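PDB 5N5D: methyltransferase from Streptomyces regensis, which probably transfers a methyl group from bound S-adenosylmethionine to a hydroxyl oxygen of an intermediate in tomaymycin biosynthesis. Local coordinates for residues R63-I68 with F137-V142; N170-G175 with G215-T220; I68-G73 with L89-W94. All coordinates share one frame; numbering follows the deposited sequence.

Interaction 1 (R63-I68 with F137-V142)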
loop_
_atom_site.group_PDB
_atom_site.type_symbol
_atom_site.label_atom_id
_atom_site.label_comp_id
_atom_site.label_asym_id
_atom_site.label_seq_id
_atom_site.Cartn_x
_atom_site.Cartn_y
_atom_site.Cartn_z
ATOM N N ARG A 63 1.421 0.125 17.946
ATOM C CA ARG A 63 0.924 0.579 19.235
ATOM C C ARG A 63 1.124 2.068 19.446
ATOM O O ARG A 63 0.343 2.690 20.163
ATOM C CB ARG A 63 1.627 -0.193 20.360
ATOM C CG ARG A 63 1.206 0.179 21.766
ATOM C CD ARG A 63 1.846 -0.766 22.791
ATOM N NE ARG A 63 1.583 -0.346 24.166
ATOM C CZ ARG A 63 2.394 0.412 24.898
ATOM N NH1 ARG A 63 3.545 0.851 24.401
ATOM N NH2 ARG A 63 2.053 0.733 26.139
ATOM N N ARG A 64 2.153 2.650 18.837
ATOM C CA ARG A 64 2.393 4.082 18.909
ATOM C C ARG A 64 2.553 4.608 17.492
ATOM O O ARG A 64 3.375 4.093 16.728
ATOM C CB ARG A 64 3.639 4.411 19.730
ATOM C CG ARG A 64 3.557 4.012 21.198
ATOM C CD ARG A 64 4.671 4.678 21.996
ATOM N NE ARG A 64 4.884 4.051 23.297
ATOM C CZ ARG A 64 4.125 4.262 24.368
ATOM N NH1 ARG A 64 3.084 5.081 24.303
ATOM N NH2 ARG A 64 4.406 3.645 25.509
ATOM N N ILE A 65 1.775 5.624 17.151
ATOM C CA ILE A 65 1.787 6.209 15.818
ATOM C C ILE A 65 2.042 7.703 15.938
ATOM O O ILE A 65 1.474 8.369 16.810
ATOM C CB ILE A 65 0.459 5.949 15.076
ATOM C CG1 ILE A 65 0.196 4.442 14.975
ATOM C CG2 ILE A 65 0.485 6.599 13.698
ATOM C CD1 ILE A 65 -1.155 4.092 14.377
ATOM N N LEU A 66 2.890 8.230 15.054
ATOM C CA LEU A 66 3.164 9.659 14.962
ATOM C C LEU A 66 2.604 10.184 13.649
ATOM O O LEU A 66 2.864 9.605 12.591
ATOM C CB LEU A 66 4.667 9.929 15.041
ATOM C CG LEU A 66 5.137 11.355 14.751
ATOM C CD1 LEU A 66 4.574 12.346 15.775
ATOM C CD2 LEU A 66 6.650 11.409 14.716
ATOM N N GLU A 67 1.831 11.266 13.720
ATOM C CA GLU A 67 1.277 11.918 12.542
ATOM C C GLU A 67 1.724 13.368 12.511
ATOM O O GLU A 67 1.565 14.092 13.499
ATOM C CB GLU A 67 -0.253 11.843 12.539
ATOM C CG GLU A 67 -0.923 12.629 11.422
ATOM C CD GLU A 67 -2.428 12.466 11.442
ATOM O OE1 GLU A 67 -3.060 12.911 12.424
ATOM O OE2 GLU A 67 -2.965 11.872 10.484
ATOM N N ILE A 68 2.266 13.789 11.377
ATOM C CA ILE A 68 2.704 15.163 11.168
ATOM C C ILE A 68 1.722 15.779 10.180
ATOM O O ILE A 68 1.770 15.485 8.982
ATOM C CB ILE A 68 4.148 15.230 10.661
ATOM C CG1 ILE A 68 5.068 14.476 11.622
ATOM C CG2 ILE A 68 4.588 16.681 10.521
ATOM C CD1 ILE A 68 6.471 14.268 11.114
ATOM N N PHE A 137 8.079 5.170 18.082
ATOM C CA PHE A 137 6.884 4.965 17.283
ATOM C C PHE A 137 7.053 3.747 16.382
ATOM O O PHE A 137 8.152 3.445 15.910
ATOM C CB PHE A 137 6.597 6.207 16.441
ATOM C CG PHE A 137 6.219 7.405 17.257
ATOM C CD1 PHE A 137 4.938 7.517 17.774
ATOM C CD2 PHE A 137 7.135 8.409 17.518
ATOM C CE1 PHE A 137 4.572 8.603 18.534
ATOM C CE2 PHE A 137 6.776 9.509 18.281
ATOM C CZ PHE A 137 5.488 9.604 18.795
ATOM N N ASP A 138 5.946 3.038 16.169
ATOM C CA ASP A 138 5.874 1.922 15.235
ATOM C C ASP A 138 5.503 2.356 13.827
ATOM O O ASP A 138 5.743 1.606 12.875
ATOM C CB ASP A 138 4.836 0.902 15.722
ATOM C CG ASP A 138 5.138 0.388 17.108
ATOM O OD1 ASP A 138 6.279 -0.059 17.339
ATOM O OD2 ASP A 138 4.249 0.443 17.979
ATOM N N MET A 139 4.914 3.536 13.681
ATOM C CA MET A 139 4.488 4.038 12.386
ATOM C C MET A 139 4.513 5.553 12.436
ATOM O O MET A 139 4.175 6.153 13.461
ATOM C CB MET A 139 3.086 3.534 12.023
ATOM C CG MET A 139 2.556 4.064 10.706
ATOM S SD MET A 139 1.056 3.180 10.231
ATOM C CE MET A 139 0.595 4.058 8.743
ATOM N N VAL A 140 4.922 6.163 11.328
ATOM C CA VAL A 140 4.934 7.612 11.175
ATOM C C VAL A 140 4.234 7.958 9.869
ATOM O O VAL A 140 4.571 7.402 8.820
ATOM C CB VAL A 140 6.363 8.182 11.166
ATOM C CG1 VAL A 140 6.325 9.692 11.104
ATOM C CG2 VAL A 140 7.131 7.708 12.381
ATOM N N PHE A 141 3.272 8.873 9.933
ATOM C CA PHE A 141 2.610 9.410 8.750
ATOM C C PHE A 141 2.996 10.876 8.612
ATOM O O PHE A 141 2.697 11.688 9.497
ATOM C CB PHE A 141 1.090 9.251 8.849
ATOM C CG PHE A 141 0.333 9.763 7.642
ATOM C CD1 PHE A 141 0.769 9.493 6.351
ATOM C CD2 PHE A 141 -0.824 10.505 7.806
ATOM C CE1 PHE A 141 0.059 9.961 5.253
ATOM C CE2 PHE A 141 -1.536 10.967 6.714
ATOM C CZ PHE A 141 -1.088 10.693 5.434
ATOM N N VAL A 142 3.661 11.205 7.509
ATOM C CA VAL A 142 4.148 12.549 7.231
ATOM C C VAL A 142 3.242 13.146 6.165
ATOM O O VAL A 142 3.238 12.691 5.014
ATOM C CB VAL A 142 5.610 12.539 6.773
ATOM C CG1 VAL A 142 6.123 13.968 6.591
ATOM C CG2 VAL A 142 6.474 11.746 7.753
#
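F137 lays one face of its ring on L66. CB of L66 stands 3.5 Å from the ring centroid and only 5° off the ring normal, a CH-pi contact. With CG anti to the carbonyl carbon (chi1 -67°), the F137 ring lies back over the neighbouring strand. Its edge meets R64 C and I65 N in plane. V90 also packs on F137. Further along, L66 and V140 lie side by side and point the same way, with L66 CD2 4.0 Å from V140 CG1.

The opposite sheet face carries I65, E67, M139 and F141. E67 runs beside F141, and its OE2 sits in plane at the ring edge, 3.7 Å from F141 CD2. Carboxylate and ring are turned 48° apart. The E67 oxygens are held by S75, S76 and T91, so this polar group is buried but satisfied. Helices 47-60 and 74-80 cover this face.

At the start of the pair, D138 OD2 grips two consecutive N-H groups. R63 N is 2.8 Å from D138 OD2 and R64 N is 3.2 Å from it. They come from opposite faces of the carboxylate plane, both on the anti side. D138 N in turn bonds R64 O at 2.8 Å.

Beyond this, the backbones pair as parallel strands. L66 N bonds M139 O at 2.9 Å, and F141 N bonds L66 O at 2.8 Å. I68 N bonds F141 O and carries the ladder to its end.

Strands 64-68 and 139-142 are central neighbours in the sheet. Two other strands intervene in sequence and lie beyond 64-68, so the strand order reverses here. This is typical of the Rossmann-like methyltransferase fold. E67 and F141 both touch S-adenosylmethionine at the cleft.

Interaction 2 (N170-G175 with G215-T220)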
loop_
_atom_site.group_PDB
_atom_site.type_symbol
_atom_site.label_atom_id
_atom_site.label_comp_id
_atom_site.label_asym_id
_atom_site.label_seq_id
_atom_site.Cartn_x
_atom_site.Cartn_y
_atom_site.Cartn_z
ATOM N N ASN A 170 1.870 12.672 -0.768
ATOM C CA ASN A 170 1.929 13.775 -1.735
ATOM C C ASN A 170 3.344 14.011 -2.270
ATOM O O ASN A 170 3.835 15.141 -2.316
ATOM C CB ASN A 170 1.349 15.049 -1.118
ATOM C CG ASN A 170 -0.063 14.847 -0.578
ATOM O OD1 ASN A 170 -0.356 15.187 0.571
ATOM N ND2 ASN A 170 -0.940 14.278 -1.402
ATOM N N VAL A 171 3.984 12.935 -2.735
ATOM C CA VAL A 171 5.380 12.986 -3.159
ATOM C C VAL A 171 5.531 13.152 -4.673
ATOM O O VAL A 171 6.656 13.104 -5.174
ATOM C CB VAL A 171 6.156 11.742 -2.687
ATOM C CG1 VAL A 171 6.192 11.667 -1.173
ATOM C CG2 VAL A 171 5.577 10.462 -3.298
ATOM N N VAL A 172 4.446 13.352 -5.416
ATOM C CA VAL A 172 4.516 13.359 -6.876
ATOM C C VAL A 172 4.567 14.777 -7.436
ATOM O O VAL A 172 5.274 15.033 -8.411
ATOM C CB VAL A 172 3.333 12.555 -7.463
ATOM C CG1 VAL A 172 3.131 12.854 -8.949
ATOM C CG2 VAL A 172 3.582 11.067 -7.267
ATOM N N LEU A 173 3.833 15.709 -6.830
ATOM C CA LEU A 173 3.902 17.122 -7.205
ATOM C C LEU A 173 3.680 17.317 -8.705
ATOM O O LEU A 173 4.392 18.076 -9.372
ATOM C CB LEU A 173 5.233 17.733 -6.765
ATOM C CG LEU A 173 5.418 17.824 -5.249
ATOM C CD1 LEU A 173 6.771 17.298 -4.853
ATOM C CD2 LEU A 173 5.260 19.262 -4.795
ATOM N N GLY A 174 2.670 16.634 -9.244
ATOM C CA GLY A 174 2.334 16.764 -10.643
ATOM C C GLY A 174 3.395 16.274 -11.598
ATOM O O GLY A 174 3.319 16.568 -12.794
ATOM N N GLY A 175 4.385 15.537 -11.108
ATOM C CA GLY A 175 5.508 15.122 -11.915
ATOM C C GLY A 175 6.721 16.015 -11.803
ATOM O O GLY A 175 7.766 15.686 -12.377
ATOM N N GLY A 215 -7.210 13.231 -7.372
ATOM C CA GLY A 215 -6.434 13.494 -8.563
ATOM C C GLY A 215 -5.164 12.663 -8.577
ATOM O O GLY A 215 -5.014 11.684 -7.845
ATOM N N TYR A 216 -4.231 13.084 -9.428
ATOM C CA TYR A 216 -2.962 12.388 -9.612
ATOM C C TYR A 216 -1.967 12.813 -8.539
ATOM O O TYR A 216 -1.671 14.006 -8.397
ATOM C CB TYR A 216 -2.425 12.699 -11.008
ATOM C CG TYR A 216 -0.991 12.310 -11.286
ATOM C CD1 TYR A 216 -0.552 11.003 -11.128
ATOM C CD2 TYR A 216 -0.088 13.249 -11.770
ATOM C CE1 TYR A 216 0.760 10.650 -11.413
ATOM C CE2 TYR A 216 1.216 12.903 -12.058
ATOM C CZ TYR A 216 1.633 11.606 -11.879
ATOM O OH TYR A 216 2.937 11.261 -12.172
ATOM N N ASP A 217 -1.458 11.836 -7.788
ATOM C CA ASP A 217 -0.431 12.094 -6.785
ATOM C C ASP A 217 0.246 10.761 -6.447
ATOM O O ASP A 217 0.265 9.848 -7.275
ATOM C CB ASP A 217 -1.080 12.790 -5.571
ATOM C CG ASP A 217 -0.094 13.605 -4.765
ATOM O OD1 ASP A 217 1.122 13.529 -5.042
ATOM O OD2 ASP A 217 -0.546 14.327 -3.851
ATOM N N GLY A 218 0.796 10.658 -5.242
ATOM C CA GLY A 218 1.449 9.417 -4.851
ATOM C C GLY A 218 1.977 9.494 -3.437
ATOM O O GLY A 218 1.979 10.553 -2.802
ATOM N N PHE A 219 2.441 8.342 -2.951
ATOM C CA PHE A 219 2.979 8.240 -1.606
ATOM C C PHE A 219 4.235 7.387 -1.615
ATOM O O PHE A 219 4.477 6.606 -2.540
ATOM C CB PHE A 219 1.951 7.641 -0.642
ATOM C CG PHE A 219 1.611 6.195 -0.928
ATOM C CD1 PHE A 219 0.640 5.861 -1.855
ATOM C CD2 PHE A 219 2.244 5.174 -0.239
ATOM C CE1 PHE A 219 0.312 4.529 -2.102
ATOM C CE2 PHE A 219 1.930 3.844 -0.481
ATOM C CZ PHE A 219 0.959 3.520 -1.410
ATOM N N THR A 220 5.033 7.556 -0.565
ATOM C CA THR A 220 6.201 6.729 -0.307
ATOM C C THR A 220 5.953 5.899 0.937
ATOM O O THR A 220 5.468 6.414 1.948
ATOM C CB THR A 220 7.455 7.582 -0.112
ATOM O OG1 THR A 220 7.658 8.383 -1.270
ATOM C CG2 THR A 220 8.687 6.705 0.130
HETATM O O HOH W 1 2.247 16.234 -4.511
HETATM O O HOH W 2 0.521 15.500 -7.786
#
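N170 opens the contact with its backbone N 2.9 Å from G218 O, a weak hydrogen bond. Its side-chain amide crosses the D217 carboxylate, the two planes 22° apart. The ND2 to OD2 separation is too short, and D217 is modelled in two conformers, so the detail of this pair is doubtful.

V171 N makes a straighter bond to G218 O, at 3.1 Å. It arrives from above the carbonyl plane, 48° out of it. CG1 and CG2 of V171 both touch T220 OG1, which is bonded to S207.

V172 points at strand 217-224. Its CG1, anti to the backbone N (chi1 164°), sits over one face of the Y216 ring, 3.5 Å from CZ. Its CG2 packs on the backbone, 3.5 Å from G218 N. G218 has no side chain, and V172 CG2 fills that place.

L173 N bonds a water at 2.9 Å, and this water also reaches N170 O weakly. G174 N is joined to Y216 O by a second water. G175 N turns back to V172 O at 2.9 Å and closes a turn. Y216 OH bonds Q209, while in the second subunit F17 packs on V171 and V172, V13 packs on Y216, and W10 meets the Y216 ring.

N170 also touches D143. In cation-dependent relatives, an asparagine at this strand end is a metal ligand; no such role is established here. The arrangement joins the loop after parallel strand 165-169 to the antiparallel strand beside it, as in Rossmann-like methyltransferases.

Interaction 3 (I68-G73 with L89-W94). With SAM (S-adenosylmethionine), chain H.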
loop_
_atom_site.group_PDB
_atom_site.type_symbol
_atom_site.label_atom_id
_atom_site.label_comp_id
_atom_site.label_asym_id
_atom_site.label_seq_id
_atom_site.Cartn_x
_atom_site.Cartn_y
_atom_site.Cartn_z
ATOM N N ILE A 68 2.266 13.789 11.377
ATOM C CA ILE A 68 2.704 15.163 11.168
ATOM C C ILE A 68 1.722 15.779 10.180
ATOM O O ILE A 68 1.770 15.485 8.982
ATOM C CB ILE A 68 4.148 15.230 10.661
ATOM C CG1 ILE A 68 5.068 14.476 11.622
ATOM C CG2 ILE A 68 4.588 16.681 10.521
ATOM C CD1 ILE A 68 6.471 14.268 11.114
ATOM N N GLY A 69 0.806 16.605 10.689
ATOM C CA GLY A 69 -0.212 17.231 9.863
ATOM C C GLY A 69 -1.624 16.742 10.130
ATOM O O GLY A 69 -2.193 16.025 9.307
ATOM N N THR A 70 -2.200 17.155 11.265
ATOM C CA THR A 70 -3.533 16.698 11.663
ATOM C C THR A 70 -4.616 17.194 10.712
ATOM O O THR A 70 -5.567 16.459 10.412
ATOM C CB THR A 70 -3.866 17.194 13.069
ATOM O OG1 THR A 70 -2.735 17.047 13.930
ATOM C CG2 THR A 70 -5.054 16.423 13.632
ATOM N N PHE A 71 -4.507 18.448 10.267
ATOM C CA PHE A 71 -5.603 19.171 9.637
ATOM C C PHE A 71 -6.879 18.955 10.445
ATOM O O PHE A 71 -6.913 19.294 11.632
ATOM C CB PHE A 71 -5.768 18.762 8.165
ATOM C CG PHE A 71 -6.692 19.663 7.377
ATOM C CD1 PHE A 71 -6.576 21.045 7.457
ATOM C CD2 PHE A 71 -7.670 19.127 6.549
ATOM C CE1 PHE A 71 -7.425 21.874 6.735
ATOM C CE2 PHE A 71 -8.519 19.947 5.825
ATOM C CZ PHE A 71 -8.397 21.320 5.917
ATOM N N GLY A 72 -7.933 18.419 9.823
ATOM C CA GLY A 72 -9.219 18.263 10.465
ATOM C C GLY A 72 -9.441 16.938 11.156
ATOM O O GLY A 72 -10.543 16.688 11.654
ATOM N N GLY A 73 -8.432 16.078 11.208
ATOM C CA GLY A 73 -8.537 14.829 11.926
ATOM C C GLY A 73 -9.011 13.641 11.120
ATOM O O GLY A 73 -9.225 12.570 11.705
ATOM N N LEU A 89 -1.807 7.713 19.455
ATOM C CA LEU A 89 -1.514 8.514 18.277
ATOM C C LEU A 89 -1.067 9.889 18.752
ATOM O O LEU A 89 -1.804 10.576 19.468
ATOM C CB LEU A 89 -2.742 8.634 17.371
ATOM C CG LEU A 89 -2.591 9.618 16.207
ATOM C CD1 LEU A 89 -1.545 9.130 15.222
ATOM C CD2 LEU A 89 -3.926 9.839 15.517
ATOM N N VAL A 90 0.146 10.275 18.381
ATOM C CA VAL A 90 0.648 11.617 18.633
ATOM C C VAL A 90 0.547 12.359 17.314
ATOM O O VAL A 90 1.124 11.924 16.315
ATOM C CB VAL A 90 2.093 11.584 19.152
ATOM C CG1 VAL A 90 2.607 12.996 19.411
ATOM C CG2 VAL A 90 2.183 10.748 20.422
ATOM N N THR A 91 -0.199 13.460 17.287
ATOM C CA THR A 91 -0.399 14.181 16.039
ATOM C C THR A 91 -0.113 15.665 16.228
ATOM O O THR A 91 -0.372 16.234 17.292
ATOM C CB THR A 91 -1.820 13.945 15.484
ATOM O OG1 THR A 91 -1.931 14.551 14.192
ATOM C CG2 THR A 91 -2.892 14.477 16.437
ATOM N N ILE A 92 0.449 16.275 15.183
ATOM C CA ILE A 92 0.964 17.640 15.217
ATOM C C ILE A 92 0.269 18.474 14.151
ATOM O O ILE A 92 0.174 18.061 12.991
ATOM C CB ILE A 92 2.485 17.683 14.974
ATOM C CG1 ILE A 92 3.222 16.777 15.959
ATOM C CG2 ILE A 92 2.985 19.129 15.065
ATOM C CD1 ILE A 92 4.705 16.609 15.650
ATOM N N GLU A 93 -0.136 19.686 14.529
ATOM C CA GLU A 93 -0.793 20.614 13.612
ATOM C C GLU A 93 -0.400 22.047 13.946
ATOM O O GLU A 93 -0.466 22.455 15.108
ATOM C CB GLU A 93 -2.316 20.453 13.687
ATOM C CG GLU A 93 -3.111 21.518 12.936
ATOM C CD GLU A 93 -2.718 21.607 11.483
ATOM O OE1 GLU A 93 -2.631 20.546 10.824
ATOM O OE2 GLU A 93 -2.481 22.734 10.996
ATOM N N TRP A 94 -0.028 22.813 12.918
ATOM C CA TRP A 94 0.421 24.191 13.098
ATOM C C TRP A 94 -0.726 25.160 13.378
ATOM O O TRP A 94 -0.546 26.112 14.149
ATOM C CB TRP A 94 1.205 24.620 11.850
ATOM C CG TRP A 94 1.370 26.092 11.652
ATOM C CD1 TRP A 94 0.793 26.855 10.678
ATOM C CD2 TRP A 94 2.180 26.980 12.430
ATOM N NE1 TRP A 94 1.188 28.164 10.805
ATOM C CE2 TRP A 94 2.040 28.267 11.873
ATOM C CE3 TRP A 94 3.006 26.814 13.545
ATOM C CZ2 TRP A 94 2.694 29.382 12.395
ATOM C CZ3 TRP A 94 3.653 27.923 14.062
ATOM C CH2 TRP A 94 3.495 29.189 13.486
HETATM N N SAM H . -3.338 14.395 7.364
HETATM C CA SAM H . -4.583 15.148 7.112
HETATM C C SAM H . -5.688 14.193 6.557
HETATM O O SAM H . -5.334 13.376 5.677
HETATM O OXT SAM H . -6.842 14.307 7.020
HETATM C CB SAM H . -4.333 16.304 6.114
HETATM C CG SAM H . -3.105 17.125 6.491
HETATM S SD SAM H . -3.027 18.546 5.375
HETATM C CE SAM H . -2.470 17.779 3.901
HETATM C "C5'" SAM H . -1.473 19.365 5.871
HETATM C "C4'" SAM H . -1.549 19.985 7.253
HETATM O "O4'" SAM H . -0.227 20.306 7.740
HETATM C "C3'" SAM H . -2.375 21.275 7.331
HETATM O "O3'" SAM H . -3.402 21.122 8.305
HETATM C "C2'" SAM H . -1.336 22.350 7.691
HETATM O "O2'" SAM H . -1.862 23.372 8.529
HETATM C "C1'" SAM H . -0.305 21.522 8.447
HETATM N N9 SAM H . 1.030 22.105 8.501
HETATM C C8 SAM H . 1.686 22.779 7.506
HETATM N N7 SAM H . 2.908 23.137 7.818
HETATM C C5 SAM H . 3.068 22.663 9.113
HETATM C C6 SAM H . 4.154 22.696 10.008
HETATM N N6 SAM H . 5.334 23.260 9.722
HETATM N N1 SAM H . 3.990 22.115 11.217
HETATM C C2 SAM H . 2.814 21.547 11.503
HETATM N N3 SAM H . 1.720 21.456 10.741
HETATM C C4 SAM H . 1.914 22.033 9.548
#
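E93 OE1 accepts F71 N at 2.9 Å and meets S-adenosylmethionine O3' at 2.7 Å. The F71 N-H comes from above the carboxylate plane, 38° out of it. E93 OE2 takes the other ribose hydroxyl, O2', at 2.6 Å, and E95 N as well. The E93 chain bends at chi2 (56°), which turns both oxygens to the ribose. This is the acidic strand-end residue expected in class I methyltransferases.

The G69 carbonyl accepts the ligand amino N; G69 O to SAM N is 2.8 Å. The loop itself hangs on I92 O. G69 N reaches I92 O at 2.8 Å in the carbonyl plane. T70 N reaches the same oxygen at 3.1 Å from above that plane.

T70 OG1 and T91 OG1 lie 2.6 Å apart, their side chains crossing at about a right angle. T91 OG1 is also hydrogen-bonded to E67. T70 OG1 touches E93 CB at 3.4 Å. A type II' turn from T70 to G73 leads to the next helix, with F71 beside the ligand. G69 and G73 fit the glycine-rich first motif of the family.

The loop follows strand 64-68 and runs into helix 74-80, with G73 at the N-cap. Helix 96-108 packs on T70 and E93, and its F98 meets the F71 ring edge-to-face. A122 of helix 122-125 covers I68 and I92.

Following the chain, strand 64-68 belongs to interactions 1 and 3, which share I68. Interaction 3 closes first: 15 residues, including helix 74-80, separate its segments. It is nested inside the longer loop of interaction 1, whose 68 intervening residues also carry strand 115-119. Strand 64-68 thus has 88-93 on one side and 139-142 on the other. E67 links the two contacts through T91 and the V90 carbonyl. Interaction 2 opens only after interaction 1 has closed, so the two are in series. It closes a loop of 39 residues holding helix 185-198 and strand 203-211. Its centre is about 21 Å from that of interaction 1, on the same sheet.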